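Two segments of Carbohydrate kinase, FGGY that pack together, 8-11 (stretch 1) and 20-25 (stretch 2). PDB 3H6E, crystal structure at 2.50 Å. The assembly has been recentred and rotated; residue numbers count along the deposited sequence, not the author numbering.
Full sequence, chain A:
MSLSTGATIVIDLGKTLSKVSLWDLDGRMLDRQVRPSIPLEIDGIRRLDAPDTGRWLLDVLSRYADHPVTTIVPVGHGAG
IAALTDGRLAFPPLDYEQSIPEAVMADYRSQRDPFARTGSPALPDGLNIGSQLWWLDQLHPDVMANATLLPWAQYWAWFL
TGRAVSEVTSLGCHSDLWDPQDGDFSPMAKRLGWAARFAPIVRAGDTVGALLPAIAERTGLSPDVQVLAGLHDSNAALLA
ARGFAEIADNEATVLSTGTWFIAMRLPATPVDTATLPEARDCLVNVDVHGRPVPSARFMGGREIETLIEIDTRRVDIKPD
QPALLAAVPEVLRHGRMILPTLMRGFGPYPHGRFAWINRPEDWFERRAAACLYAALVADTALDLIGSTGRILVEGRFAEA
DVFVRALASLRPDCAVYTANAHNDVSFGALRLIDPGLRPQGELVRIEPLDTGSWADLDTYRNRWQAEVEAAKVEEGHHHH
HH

Stretch 1 8-11: TIVI
Stretch 2 20-25: VSLWDL

The strand through Ile 9, Val 10 and Ile 11 runs antiparallel to the strand that includes Val 20, Ser 21 and Leu 22, their N-to-C directions 161° apart and their axes approaching to 4.8 Å. From Ile 9 to Ile 11 and from Val 20 to Trp 23 the backbone is extended, with phi from -140° to -106° and psi from 112° to 162°. The register pairs Ile 11 with Val 20, Val 10 with Ser 21 and Ile 9 with Leu 22, at CA-CA distances of 4.6, 5.2 and 4.8 Å.

Val 20 (chi1 t) faces Ile 11 in a non-hydrogen-bonded pair. Its CG2 lies 3.8 Å from Ile 11 CG2, and its CG1 reaches diagonally to Ile 9 CG2 at 3.9 Å. Ile 11 has an off-well chi1 of 28° with chi2 t. The Val 20 CA also makes a CA-H...O contact with Val 10 O (3.5 Å).

Ser 21 forms the hydrogen-bonded pair with Val 10: Ser 21 N donates to Val 10 O and Val 10 N to Ser 21 O, both at 3.0 Å. With chi1 p, Ser 21 OG returns to the same acceptor, Val 10 O, at 3.2 Å, and accepts a bond from Trp 23 NE1 (3.0 Å). The hydroxyl thereby links the indole to the neighbouring strand. Ser 21 O additionally receives a CA-H...O contact from Ile 9 CA at 3.3 Å.

Leu 22 (chi1 t, chi2 p) shares the sheet face of Val 20, Ile 9 and Ile 11. Its CD1 packs 3.7 Å from CG1 of Ile 9 (m, t).

At Trp 23 (chi1 m, chi2 67°), hydrogen bonding resumes: its N donates nearly linearly to Thr 8 O (3.1 Å, 173°), while Thr 8 OG1, with chi1 p, gives a weak bond to Trp 23 O (3.2 Å). The indole meets Val 10 (chi1 t) obliquely, CD1 lying 4.2 Å from Val 10 CG2. Beyond it, Asp 24 and Leu 25 direct their CA-to-CB bonds away, and the contact fades.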

ATOM      1  N   THR A   8      12.471  19.490  -8.560  1.00 45.58           N
ATOM      2  CA  THR A   8      12.347  18.184  -7.921  1.00 42.85           C
ATOM      3  C   THR A   8      11.706  17.142  -8.839  1.00 42.75           C
ATOM      4  O   THR A   8      10.874  17.468  -9.687  1.00 44.76           O
ATOM      5  CB  THR A   8      11.542  18.281  -6.624  1.00 42.72           C
ATOM      6  OG1 THR A   8      10.319  18.979  -6.881  1.00 46.36           O
ATOM      7  CG2 THR A   8      12.336  19.039  -5.570  1.00 42.42           C
ATOM      8  N   ILE A   9      12.109  15.888  -8.668  1.00 40.45           N
ATOM      9  CA  ILE A   9      11.637  14.807  -9.525  1.00 41.55           C
ATOM     10  C   ILE A   9      11.362  13.531  -8.734  1.00 41.37           C
ATOM     11  O   ILE A   9      12.214  13.049  -7.985  1.00 39.12           O
ATOM     12  CB  ILE A   9      12.653  14.488 -10.635  1.00 39.87           C
ATOM     13  CG1 ILE A   9      12.855  15.708 -11.540  1.00 43.05           C
ATOM     14  CG2 ILE A   9      12.196  13.279 -11.440  1.00 38.95           C
ATOM     15  CD1 ILE A   9      14.061  15.607 -12.463  1.00 42.70           C
ATOM     16  N   VAL A  10      10.163  12.986  -8.909  1.00 40.39           N
ATOM     17  CA  VAL A  10       9.791  11.749  -8.243  1.00 39.94           C
ATOM     18  C   VAL A  10       9.713  10.600  -9.242  1.00 40.20           C
ATOM     19  O   VAL A  10       9.036  10.701 -10.265  1.00 40.11           O
ATOM     20  CB  VAL A  10       8.433  11.879  -7.536  1.00 41.86           C
ATOM     21  CG1 VAL A  10       8.156  10.641  -6.700  1.00 39.59           C
ATOM     22  CG2 VAL A  10       8.395  13.140  -6.673  1.00 39.45           C
ATOM     23  N   ILE A  11      10.414   9.511  -8.948  1.00 39.52           N
ATOM     24  CA  ILE A  11      10.326   8.305  -9.764  1.00 39.69           C
ATOM     25  C   ILE A  11       9.514   7.243  -9.031  1.00 38.70           C
ATOM     26  O   ILE A  11       9.945   6.721  -8.004  1.00 35.75           O
ATOM     27  CB  ILE A  11      11.715   7.756 -10.126  1.00 36.89           C
ATOM     28  CG1 ILE A  11      12.728   8.129  -9.047  1.00 37.58           C
ATOM     29  CG2 ILE A  11      12.173   8.312 -11.458  1.00 40.79           C
ATOM     30  CD1 ILE A  11      14.171   8.001  -9.495  1.00 39.96           C
ATOM     31  N   VAL A  20       7.223   8.972 -13.867  1.00 44.02           N
ATOM     32  CA  VAL A  20       8.213   9.985 -13.541  1.00 41.86           C
ATOM     33  C   VAL A  20       7.534  11.348 -13.566  1.00 44.55           C
ATOM     34  O   VAL A  20       6.785  11.660 -14.493  1.00 45.15           O
ATOM     35  CB  VAL A  20       9.398   9.964 -14.514  1.00 42.78           C
ATOM     36  CG1 VAL A  20      10.431  11.006 -14.109  1.00 41.68           C
ATOM     37  CG2 VAL A  20      10.021   8.575 -14.555  1.00 41.41           C
ATOM     38  N   SER A  21       7.792  12.157 -12.543  1.00 41.59           N
ATOM     39  CA  SER A  21       7.053  13.399 -12.366  1.00 43.57           C
ATOM     40  C   SER A  21       7.931  14.585 -11.976  1.00 45.50           C
ATOM     41  O   SER A  21       8.860  14.454 -11.180  1.00 43.59           O
ATOM     42  CB  SER A  21       5.952  13.202 -11.324  1.00 44.99           C
ATOM     43  OG  SER A  21       6.460  12.619 -10.137  1.00 45.55           O
ATOM     44  N   LEU A  22       7.613  15.749 -12.538  1.00 48.07           N
ATOM     45  CA  LEU A  22       8.359  16.974 -12.272  1.00 46.03           C
ATOM     46  C   LEU A  22       7.497  17.976 -11.517  1.00 46.00           C
ATOM     47  O   LEU A  22       6.426  18.354 -11.986  1.00 47.71           O
ATOM     48  CB  LEU A  22       8.835  17.593 -13.583  1.00 49.68           C
ATOM     49  CG  LEU A  22       9.625  18.897 -13.476  1.00 50.43           C
ATOM     50  CD1 LEU A  22      11.053  18.633 -13.010  1.00 48.20           C
ATOM     51  CD2 LEU A  22       9.618  19.620 -14.810  1.00 51.30           C
ATOM     52  N   TRP A  23       7.972  18.413 -10.355  1.00 46.14           N
ATOM     53  CA  TRP A  23       7.195  19.298  -9.493  1.00 47.48           C
ATOM     54  C   TRP A  23       7.930  20.602  -9.196  1.00 47.53           C
ATOM     55  O   TRP A  23       9.146  20.695  -9.369  1.00 47.59           O
ATOM     56  CB  TRP A  23       6.859  18.592  -8.177  1.00 45.57           C
ATOM     57  CG  TRP A  23       6.109  17.306  -8.356  1.00 45.88           C
ATOM     58  CD1 TRP A  23       6.577  16.154  -8.919  1.00 41.91           C
ATOM     59  CD2 TRP A  23       4.758  17.039  -7.959  1.00 45.17           C
ATOM     60  NE1 TRP A  23       5.599  15.191  -8.906  1.00 42.55           N
ATOM     61  CE2 TRP A  23       4.474  15.706  -8.319  1.00 43.24           C
ATOM     62  CE3 TRP A  23       3.761  17.796  -7.335  1.00 44.14           C
ATOM     63  CZ2 TRP A  23       3.236  15.116  -8.077  1.00 43.16           C
ATOM     64  CZ3 TRP A  23       2.532  17.208  -7.097  1.00 43.54           C
ATOM     65  CH2 TRP A  23       2.280  15.880  -7.468  1.00 42.31           C
ATOM     66  N   ASP A  24       7.187  21.607  -8.744  1.00 48.97           N
ATOM     67  CA  ASP A  24       7.790  22.869  -8.327  1.00 50.72           C
ATOM     68  C   ASP A  24       7.823  22.985  -6.804  1.00 49.26           C
ATOM     69  O   ASP A  24       7.171  22.217  -6.098  1.00 48.26           O
ATOM     70  CB  ASP A  24       7.073  24.070  -8.961  1.00 48.84           C
ATOM     71  CG  ASP A  24       5.619  24.183  -8.538  1.00 51.51           C
ATOM     72  OD1 ASP A  24       5.291  23.808  -7.392  1.00 50.91           O
ATOM     73  OD2 ASP A  24       4.801  24.660  -9.354  1.00 54.08           O
ATOM     74  N   LEU A  25       8.579  23.957  -6.310  1.00 48.82           N
ATOM     75  CA  LEU A  25       8.823  24.103  -4.880  1.00 49.46           C
ATOM     76  C   LEU A  25       7.556  24.416  -4.091  1.00 50.64           C
ATOM     77  O   LEU A  25       7.584  24.480  -2.861  1.00 49.63           O
ATOM     78  CB  LEU A  25       9.872  25.188  -4.642  1.00 53.58           C
ATOM     79  CG  LEU A  25      11.025  25.170  -5.649  1.00 55.51           C
ATOM     80  CD1 LEU A  25      11.666  26.546  -5.772  1.00 56.68           C
ATOM     81  CD2 LEU A  25      12.058  24.106  -5.288  1.00 53.16           C
TER